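Local coordinates for putative uncharacterized protein (Vibrio cholerae, PDB 4G7X) that probably serves as the N-terminal N1 domain of the CTXphi phage minor coat protein pIII, which attaches to the host protein TolA during infection, at residues 52-57 against 63-68; 32-37 against 43-48; 12-17 against 73-78. All coordinates share one frame; numbering follows the deposited sequence.

Contact 1: 52-57 against 63-68; sequences FVWSCL and DYCKGL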
loop_
_atom_site.group_PDB
_atom_site.type_symbol
_atom_site.label_atom_id
_atom_site.label_comp_id
_atom_site.label_asym_id
_atom_site.label_seq_id
_atom_site.Cartn_x
_atom_site.Cartn_y
_atom_site.Cartn_z
ATOM N N PHE A 52 -0.532 8.372 -13.511
ATOM C CA PHE A 52 -0.951 7.147 -12.842
ATOM C C PHE A 52 -0.028 6.843 -11.670
ATOM O O PHE A 52 1.182 7.046 -11.755
ATOM C CB PHE A 52 -0.978 5.978 -13.827
ATOM C CG PHE A 52 -2.041 6.109 -14.875
ATOM C CD1 PHE A 52 -1.703 6.357 -16.201
ATOM C CD2 PHE A 52 -3.382 6.011 -14.528
ATOM C CE1 PHE A 52 -2.695 6.486 -17.164
ATOM C CE2 PHE A 52 -4.377 6.144 -15.483
ATOM C CZ PHE A 52 -4.032 6.384 -16.806
ATOM N N VAL A 53 -0.610 6.376 -10.571
ATOM C CA VAL A 53 0.169 6.040 -9.383
ATOM C C VAL A 53 0.668 4.603 -9.546
ATOM O O VAL A 53 0.070 3.650 -9.045
ATOM C CB VAL A 53 -0.636 6.237 -8.085
ATOM C CG1 VAL A 53 0.284 6.105 -6.880
ATOM C CG2 VAL A 53 -1.319 7.601 -8.084
ATOM N N TRP A 54 1.784 4.488 -10.259
ATOM C CA TRP A 54 2.287 3.236 -10.813
ATOM C C TRP A 54 3.770 3.344 -10.987
ATOM O O TRP A 54 4.269 4.386 -11.407
ATOM C CB TRP A 54 1.644 2.997 -12.179
ATOM C CG TRP A 54 2.242 1.852 -12.958
ATOM C CD1 TRP A 54 3.400 1.863 -13.733
ATOM C CD2 TRP A 54 1.725 0.485 -13.059
ATOM N NE1 TRP A 54 3.634 0.632 -14.283
ATOM C CE2 TRP A 54 2.662 -0.244 -13.921
ATOM C CE3 TRP A 54 0.623 -0.183 -12.541
ATOM C CZ2 TRP A 54 2.472 -1.576 -14.246
ATOM C CZ3 TRP A 54 0.446 -1.530 -12.868
ATOM C CH2 TRP A 54 1.353 -2.210 -13.696
ATOM N N SER A 55 4.493 2.266 -10.691
ATOM C CA SER A 55 5.917 2.202 -11.020
ATOM C C SER A 55 6.384 0.765 -11.188
ATOM O O SER A 55 5.768 -0.154 -10.658
ATOM C CB SER A 55 6.761 2.929 -9.966
ATOM O OG SER A 55 6.626 2.338 -8.688
ATOM N N CYS A 56 7.460 0.582 -11.950
ATOM C CA CYS A 56 8.117 -0.723 -12.058
ATOM C C CYS A 56 9.514 -0.633 -11.441
ATOM O O CYS A 56 10.210 0.375 -11.615
ATOM C CB CYS A 56 8.151 -1.227 -13.508
ATOM S SG CYS A 56 6.512 -1.410 -14.269
ATOM N N LEU A 57 9.896 -1.682 -10.714
ATOM C CA LEU A 57 11.152 -1.720 -9.965
ATOM C C LEU A 57 11.939 -2.993 -10.261
ATOM O O LEU A 57 11.362 -4.023 -10.602
ATOM C CB LEU A 57 10.884 -1.651 -8.459
ATOM C CG LEU A 57 9.827 -0.690 -7.917
ATOM C CD1 LEU A 57 8.432 -1.207 -8.225
ATOM C CD2 LEU A 57 10.008 -0.516 -6.419
ATOM N N ASP A 63 12.014 -8.330 -9.928
ATOM C CA ASP A 63 11.557 -7.424 -10.978
ATOM C C ASP A 63 10.041 -7.449 -11.010
ATOM O O ASP A 63 9.430 -8.493 -11.233
ATOM C CB ASP A 63 12.110 -7.854 -12.341
ATOM C CG ASP A 63 13.629 -7.857 -12.393
ATOM O OD1 ASP A 63 14.180 -8.333 -13.408
ATOM O OD2 ASP A 63 14.276 -7.397 -11.432
ATOM N N TYR A 64 9.428 -6.293 -10.780
ATOM C CA TYR A 64 7.979 -6.232 -10.660
ATOM C C TYR A 64 7.459 -4.828 -10.897
ATOM O O TYR A 64 8.234 -3.871 -10.950
ATOM C CB TYR A 64 7.532 -6.749 -9.283
ATOM C CG TYR A 64 7.850 -5.839 -8.111
ATOM C CD1 TYR A 64 6.851 -5.061 -7.524
ATOM C CD2 TYR A 64 9.141 -5.778 -7.569
ATOM C CE1 TYR A 64 7.127 -4.238 -6.444
ATOM C CE2 TYR A 64 9.428 -4.954 -6.490
ATOM C CZ TYR A 64 8.414 -4.192 -5.934
ATOM O OH TYR A 64 8.677 -3.375 -4.859
ATOM N N CYS A 65 6.143 -4.728 -11.044
ATOM C CA CYS A 65 5.458 -3.441 -11.103
ATOM C C CYS A 65 4.392 -3.371 -10.016
ATOM O O CYS A 65 3.898 -4.398 -9.539
ATOM C CB CYS A 65 4.807 -3.220 -12.472
ATOM S SG CYS A 65 5.927 -3.329 -13.885
ATOM N N LYS A 66 4.046 -2.151 -9.629
ATOM C CA LYS A 66 3.029 -1.924 -8.611
ATOM C C LYS A 66 2.174 -0.733 -8.994
ATOM O O LYS A 66 2.656 0.226 -9.598
ATOM C CB LYS A 66 3.656 -1.716 -7.223
ATOM C CG LYS A 66 4.627 -0.548 -7.130
ATOM C CD LYS A 66 5.184 -0.390 -5.720
ATOM C CE LYS A 66 6.279 0.662 -5.678
ATOM N NZ LYS A 66 6.776 0.916 -4.295
ATOM N N GLY A 67 0.902 -0.811 -8.629
ATOM C CA GLY A 67 -0.037 0.294 -8.812
ATOM C C GLY A 67 -0.947 0.439 -7.610
ATOM O O GLY A 67 -1.105 -0.508 -6.828
ATOM N N LEU A 68 -1.518 1.635 -7.444
ATOM C CA LEU A 68 -2.550 1.889 -6.434
ATOM C C LEU A 68 -3.920 1.869 -7.086
ATOM O O LEU A 68 -4.109 2.457 -8.152
ATOM C CB LEU A 68 -2.343 3.240 -5.748
ATOM C CG LEU A 68 -1.306 3.330 -4.629
ATOM C CD1 LEU A 68 -1.467 4.643 -3.877
ATOM C CD2 LEU A 68 -1.423 2.150 -3.677
HETATM O O HOH W 1 2.074 2.573 -7.142
#

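Contact 2: 32-37 against 43-48; sequences IVQSVL and LDIEKD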
loop_
_atom_site.group_PDB
_atom_site.type_symbol
_atom_site.label_atom_id
_atom_site.label_comp_id
_atom_site.label_asym_id
_atom_site.label_seq_id
_atom_site.Cartn_x
_atom_site.Cartn_y
_atom_site.Cartn_z
ATOM N N ILE A 32 0.424 -0.395 -17.698
ATOM C CA ILE A 32 -0.242 0.101 -16.504
ATOM C C ILE A 32 -1.631 -0.517 -16.454
ATOM O O ILE A 32 -2.544 -0.096 -17.167
ATOM C CB ILE A 32 -0.297 1.639 -16.459
ATOM C CG1 ILE A 32 1.113 2.223 -16.613
ATOM C CG2 ILE A 32 -0.933 2.098 -15.150
ATOM C CD1 ILE A 32 1.183 3.735 -16.534
ATOM N N VAL A 33 -1.775 -1.545 -15.623
ATOM C CA VAL A 33 -3.012 -2.307 -15.552
ATOM C C VAL A 33 -4.153 -1.380 -15.125
ATOM O O VAL A 33 -4.072 -0.712 -14.100
ATOM C CB VAL A 33 -2.849 -3.541 -14.633
ATOM C CG1 VAL A 33 -4.157 -4.302 -14.504
ATOM C CG2 VAL A 33 -1.765 -4.465 -15.179
ATOM N N GLN A 34 -5.191 -1.313 -15.953
ATOM C CA GLN A 34 -6.230 -0.288 -15.816
ATOM C C GLN A 34 -7.350 -0.671 -14.862
ATOM O O GLN A 34 -7.790 0.139 -14.046
ATOM C CB GLN A 34 -6.809 0.060 -17.193
ATOM C CG GLN A 34 -5.798 0.720 -18.125
ATOM C CD GLN A 34 -5.388 2.100 -17.653
ATOM O OE1 GLN A 34 -6.204 3.020 -17.628
ATOM N NE2 GLN A 34 -4.132 2.251 -17.263
ATOM N N SER A 35 -7.810 -1.908 -14.980
ATOM C CA SER A 35 -8.894 -2.412 -14.156
ATOM C C SER A 35 -8.590 -3.836 -13.740
ATOM O O SER A 35 -8.114 -4.637 -14.544
ATOM C CB SER A 35 -10.225 -2.353 -14.907
ATOM O OG SER A 35 -10.591 -1.020 -15.240
ATOM N N VAL A 36 -8.851 -4.138 -12.471
ATOM C CA VAL A 36 -8.568 -5.448 -11.905
ATOM C C VAL A 36 -9.760 -5.898 -11.078
ATOM O O VAL A 36 -10.271 -5.135 -10.249
ATOM C CB VAL A 36 -7.313 -5.429 -11.002
ATOM C CG1 VAL A 36 -7.091 -6.788 -10.349
ATOM C CG2 VAL A 36 -6.079 -5.022 -11.791
ATOM N N LEU A 37 -10.198 -7.130 -11.310
ATOM C CA LEU A 37 -11.174 -7.765 -10.436
ATOM C C LEU A 37 -10.428 -8.396 -9.264
ATOM O O LEU A 37 -9.808 -9.457 -9.398
ATOM C CB LEU A 37 -12.011 -8.784 -11.207
ATOM C CG LEU A 37 -13.233 -9.355 -10.483
ATOM C CD1 LEU A 37 -14.224 -8.255 -10.119
ATOM C CD2 LEU A 37 -13.882 -10.395 -11.379
ATOM N N LEU A 43 -11.630 -2.846 -9.415
ATOM C CA LEU A 43 -10.782 -1.717 -9.042
ATOM C C LEU A 43 -10.196 -1.065 -10.275
ATOM O O LEU A 43 -9.847 -1.753 -11.230
ATOM C CB LEU A 43 -9.629 -2.182 -8.148
ATOM C CG LEU A 43 -9.909 -3.053 -6.918
ATOM C CD1 LEU A 43 -8.637 -3.239 -6.103
ATOM C CD2 LEU A 43 -11.016 -2.478 -6.049
ATOM N N ASP A 44 -10.061 0.258 -10.229
ATOM C CA ASP A 44 -9.396 1.022 -11.282
ATOM C C ASP A 44 -8.121 1.686 -10.766
ATOM O O ASP A 44 -8.049 2.128 -9.620
ATOM C CB ASP A 44 -10.324 2.107 -11.842
ATOM C CG ASP A 44 -11.498 1.549 -12.630
ATOM O OD1 ASP A 44 -11.513 0.353 -12.972
ATOM O OD2 ASP A 44 -12.421 2.338 -12.919
ATOM N N ILE A 45 -7.118 1.757 -11.633
ATOM C CA ILE A 45 -5.870 2.453 -11.330
ATOM C C ILE A 45 -6.114 3.913 -10.928
ATOM O O ILE A 45 -6.923 4.614 -11.542
ATOM C CB ILE A 45 -4.887 2.343 -12.527
ATOM C CG1 ILE A 45 -3.505 2.934 -12.198
ATOM C CG2 ILE A 45 -5.466 2.991 -13.781
ATOM C CD1 ILE A 45 -2.680 2.111 -11.227
ATOM N N GLU A 46 -5.415 4.359 -9.890
ATOM C CA GLU A 46 -5.509 5.745 -9.443
ATOM C C GLU A 46 -4.590 6.647 -10.237
ATOM O O GLU A 46 -3.514 6.235 -10.673
ATOM C CB GLU A 46 -5.174 5.856 -7.962
ATOM C CG GLU A 46 -6.170 5.133 -7.079
ATOM C CD GLU A 46 -6.055 5.554 -5.638
ATOM O OE1 GLU A 46 -6.416 6.710 -5.324
ATOM O OE2 GLU A 46 -5.622 4.725 -4.821
ATOM N N LYS A 47 -5.032 7.885 -10.421
ATOM C CA LYS A 47 -4.262 8.895 -11.123
ATOM C C LYS A 47 -4.299 10.165 -10.289
ATOM O O LYS A 47 -5.363 10.559 -9.818
ATOM C CB LYS A 47 -4.874 9.141 -12.502
ATOM C CG LYS A 47 -4.039 10.016 -13.423
ATOM C CD LYS A 47 -4.626 10.001 -14.827
ATOM C CE LYS A 47 -3.825 10.867 -15.785
ATOM N NZ LYS A 47 -4.172 12.312 -15.693
ATOM N N ASP A 48 -3.137 10.776 -10.078
ATOM C CA ASP A 48 -3.077 12.067 -9.390
ATOM C C ASP A 48 -2.455 13.116 -10.317
ATOM O O ASP A 48 -2.354 12.881 -11.522
ATOM C CB ASP A 48 -2.361 11.947 -8.030
ATOM C CG ASP A 48 -0.879 11.583 -8.151
ATOM O OD1 ASP A 48 -0.308 11.656 -9.257
ATOM O OD2 ASP A 48 -0.272 11.233 -7.116
#

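Contact 3: 12-17 against 73-78; sequences INCDPN and FTQGVS. Unlike the reference sequence in segment 73-78: Thr74 (reference Ser).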
loop_
_atom_site.group_PDB
_atom_site.type_symbol
_atom_site.label_atom_id
_atom_site.label_comp_id
_atom_site.label_asym_id
_atom_site.label_seq_id
_atom_site.Cartn_x
_atom_site.Cartn_y
_atom_site.Cartn_z
ATOM N N ILE A 12 -11.789 -6.219 1.866
ATOM C CA ILE A 12 -11.922 -5.057 0.930
ATOM C C ILE A 12 -13.299 -4.386 1.031
ATOM O O ILE A 12 -14.336 -5.039 0.934
ATOM C CB ILE A 12 -11.570 -5.438 -0.543
ATOM C CG1 ILE A 12 -12.166 -4.446 -1.554
ATOM C CG2 ILE A 12 -12.059 -6.839 -0.888
ATOM C CD1 ILE A 12 -11.416 -3.137 -1.679
ATOM N N ASN A 13 -13.286 -3.072 1.233
ATOM C CA ASN A 13 -14.497 -2.264 1.233
ATOM C C ASN A 13 -14.829 -1.807 -0.194
ATOM O O ASN A 13 -14.232 -0.857 -0.701
ATOM C CB ASN A 13 -14.296 -1.063 2.167
ATOM C CG ASN A 13 -15.514 -0.167 2.249
ATOM O OD1 ASN A 13 -16.648 -0.622 2.089
ATOM N ND2 ASN A 13 -15.285 1.118 2.506
ATOM N N CYS A 14 -15.786 -2.479 -0.836
ATOM C CA CYS A 14 -16.042 -2.270 -2.271
ATOM C C CYS A 14 -17.016 -1.128 -2.574
ATOM O O CYS A 14 -18.140 -1.356 -3.040
ATOM C CB CYS A 14 -16.503 -3.568 -2.939
ATOM S SG CYS A 14 -16.353 -3.570 -4.744
ATOM N N ASP A 15 -16.542 0.095 -2.351
ATOM C CA ASP A 15 -17.319 1.311 -2.557
ATOM C C ASP A 15 -16.400 2.371 -3.160
ATOM O O ASP A 15 -15.294 2.563 -2.662
ATOM C CB ASP A 15 -17.874 1.792 -1.213
ATOM C CG ASP A 15 -18.530 3.162 -1.297
ATOM O OD1 ASP A 15 -19.226 3.440 -2.294
ATOM O OD2 ASP A 15 -18.366 3.955 -0.346
ATOM N N PRO A 16 -16.837 3.050 -4.243
ATOM C CA PRO A 16 -15.986 4.064 -4.888
ATOM C C PRO A 16 -15.551 5.205 -3.966
ATOM O O PRO A 16 -14.527 5.839 -4.219
ATOM C CB PRO A 16 -16.875 4.610 -6.017
ATOM C CG PRO A 16 -18.263 4.237 -5.632
ATOM C CD PRO A 16 -18.127 2.916 -4.948
ATOM N N ASN A 17 -16.320 5.445 -2.907
ATOM C CA ASN A 17 -16.015 6.506 -1.948
ATOM C C ASN A 17 -15.181 6.055 -0.744
ATOM O O ASN A 17 -14.995 6.815 0.209
ATOM C CB ASN A 17 -17.302 7.199 -1.485
ATOM C CG ASN A 17 -18.017 7.917 -2.616
ATOM O OD1 ASN A 17 -19.216 7.734 -2.815
ATOM N ND2 ASN A 17 -17.284 8.735 -3.364
ATOM N N PHE A 73 -17.343 2.667 -9.564
ATOM C CA PHE A 73 -18.761 2.764 -9.239
ATOM C C PHE A 73 -19.540 1.487 -9.570
ATOM O O PHE A 73 -20.289 0.985 -8.740
ATOM C CB PHE A 73 -19.358 3.979 -9.957
ATOM C CG PHE A 73 -20.839 4.147 -9.767
ATOM C CD1 PHE A 73 -21.366 4.530 -8.534
ATOM C CD2 PHE A 73 -21.710 3.948 -10.833
ATOM C CE1 PHE A 73 -22.736 4.695 -8.367
ATOM C CE2 PHE A 73 -23.078 4.119 -10.674
ATOM C CZ PHE A 73 -23.591 4.492 -9.442
ATOM N N THR A 74 -19.340 0.958 -10.773
ATOM C CA THR A 74 -20.069 -0.227 -11.220
ATOM C C THR A 74 -19.455 -1.498 -10.650
ATOM O O THR A 74 -18.270 -1.767 -10.844
ATOM C CB THR A 74 -20.082 -0.314 -12.754
ATOM O OG1 THR A 74 -20.704 0.860 -13.287
ATOM C CG2 THR A 74 -20.838 -1.551 -13.228
ATOM N N GLN A 75 -20.273 -2.267 -9.936
ATOM C CA GLN A 75 -19.855 -3.536 -9.355
ATOM C C GLN A 75 -20.807 -4.655 -9.763
ATOM O O GLN A 75 -21.951 -4.392 -10.159
ATOM C CB GLN A 75 -19.762 -3.414 -7.828
ATOM C CG GLN A 75 -18.743 -2.380 -7.355
ATOM C CD GLN A 75 -17.317 -2.724 -7.760
ATOM O OE1 GLN A 75 -16.971 -3.893 -7.938
ATOM N NE2 GLN A 75 -16.478 -1.703 -7.898
ATOM N N GLY A 76 -20.328 -5.896 -9.686
ATOM C CA GLY A 76 -21.165 -7.066 -9.942
ATOM C C GLY A 76 -21.092 -7.630 -11.345
ATOM O O GLY A 76 -21.812 -8.570 -11.664
ATOM N N VAL A 77 -20.225 -7.059 -12.177
ATOM C CA VAL A 77 -19.981 -7.572 -13.528
ATOM C C VAL A 77 -18.976 -8.718 -13.450
ATOM O O VAL A 77 -17.955 -8.613 -12.763
ATOM C CB VAL A 77 -19.469 -6.461 -14.479
ATOM C CG1 VAL A 77 -19.100 -7.036 -15.842
ATOM C CG2 VAL A 77 -20.514 -5.359 -14.630
ATOM N N SER A 78 -19.282 -9.817 -14.133
ATOM C CA SER A 78 -18.377 -10.961 -14.189
ATOM C C SER A 78 -17.734 -11.068 -15.570
ATOM O O SER A 78 -18.303 -11.680 -16.474
ATOM C CB SER A 78 -19.110 -12.256 -13.830
ATOM O OG SER A 78 -18.181 -13.319 -13.710
#

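Contact 1: 52-57 against 63-68
Trp54 lies against Cys65 and Gly67 on one face of an antiparallel strand pair. The six-membered part of its ring meets the facing strand obliquely: Trp54 CZ2 comes within 3.4 Å of Cys65 CB, and Trp54 CE3 lies 3.8 Å from Gly67 CA. On this same face Cys56 and Cys65, a non-hydrogen-bonded pair, join in a disulfide with an SG-SG length of 2.0 Å and a chi3 of 99°.

Ser55, Leu57, Tyr64 and Lys66 fill the other face. In one of the two modelled conformers of Leu57, CD1 sits over the Tyr64 ring, 4.0 Å from its centroid and 24° off the normal, a CH-pi contact that holds for that conformer alone. Lys66 starts with CG wedged between its backbone N and carbonyl carbon (chi1 59°) and then runs out fully extended, placing its CE 3.5 Å from Ser55 OG.

Backbone bonds pair Ser55 with Lys66 in both directions, Lys66 N to Ser55 O measuring 2.8 Å, and Leu57 with Tyr64 likewise. The hairpin is thus closed covalently on one face, while on the other Lys66 sends NZ to a backbone acceptor of another protein's chain, consistent with a role in recognition.

Contact 2: 32-37 against 43-48
Ile45 meets Ile32, Val33 and Gln34 with three different atoms. Its CB stands 3.5 Å from the carbonyl oxygen Val33 O. From there the side chain forks, with CG1 anti to the backbone N (chi1 -174°) and CG2 between that N and the carbonyl carbon. The CG1 branch crosses Ile32 at about a right angle, Ile45 CG1 reaching Ile32 CG2 at 4.0 Å, and its tip CD1 continues to Leu68 on strand 64-71. The CG2 branch turns instead to the amide of Gln34, with Ile45 CG2 3.8 Å from Gln34 NE2.

That amide is fixed by its own segment. Gln34 folds back at chi2 and donates from NE2 to Ile32 O at 2.8 Å; the acceptor lies in the amide plane, but the donor stands 41° out of the plane of the Ile32 carbonyl.

A polar pair occupies the next position. Ser35 OG donates to Asp44 OD1 at 2.8 Å, approaching 46° above the carboxylate plane. The same OD1 takes a salt bridge from Arg72, so two donors grip one oxygen, and the positive charge would be expected to favour an ionised Asp44.

Backbone bonds give the register. Ile45 N reaches Gln34 O at 3.0 Å, while Val36 and Leu43 bond both ways, Val36 N to Leu43 O at 2.9 Å and Leu43 N to Val36 O at 2.8 Å. Ser35 and Asp44 form the intervening non-hydrogen-bonded pair. This alternation is that of a two-stranded antiparallel beta hairpin, strands 35-38 and 41-48, set within a mixed sheet in which strand 93-95 runs parallel to strand 35-38.

Contact 3: 12-17 against 73-78
Phe73 opens the contact by lying against Pro16. The proline ring approaches through its CG, 3.9 Å from Phe73 CA and 4.3 Å from Phe73 CD1, and it meets the phenyl ring at the edge, near its plane, so there is no stacking.

Two residues on, Gln75 carries the second half of the contact. Its chain bends at chi2 (-63°), which brings the terminal amide under the sulfur of Cys14. Cys14 SG stands above the amide plane almost directly over Gln75 CD, 3.3 Å from Gln75 CD and equally 3.3 Å from Gln75 OE1, in van der Waals contact without a hydrogen bond. The amide is held by partners outside the two segments: OE1 accepts from the backbone N of Met42 and NE2 donates to the carbonyl O of Arg72.

At Gly76 the backbone takes a positive phi (96°), and from here the chain departs from residues 12-17.

Cys14 is itself tied by a disulfide to Cys41 on strand 41-48. The contact therefore joins two surface loops, one leading into strand 20-27 and the other following strand 64-71, which is its antiparallel neighbour, with the start of strand 41-48 beside them at Cys41 and Met42.

How the contacts relate
Contacts 1 and 2 are two successive hairpins of one sheet, their centres 11 Å apart. They are stitched together at Glu46, whose N lies 2.9 Å from Leu68 O and whose O lies 2.9 Å from Val53 N, both probable hydrogen bonds. Contact 3 closes the chain around both, bringing together loops that precede and follow them in sequence. Its centre is 13 Å from that of contact 2 and 22 Å from that of contact 1, on the far side of the chain's centre from contact 1. The other protein in the assembly touches contact 1 and, through salt bridges to Glu46 and Asp48, the adjoining end of 43-48, but neither segment of contact 3.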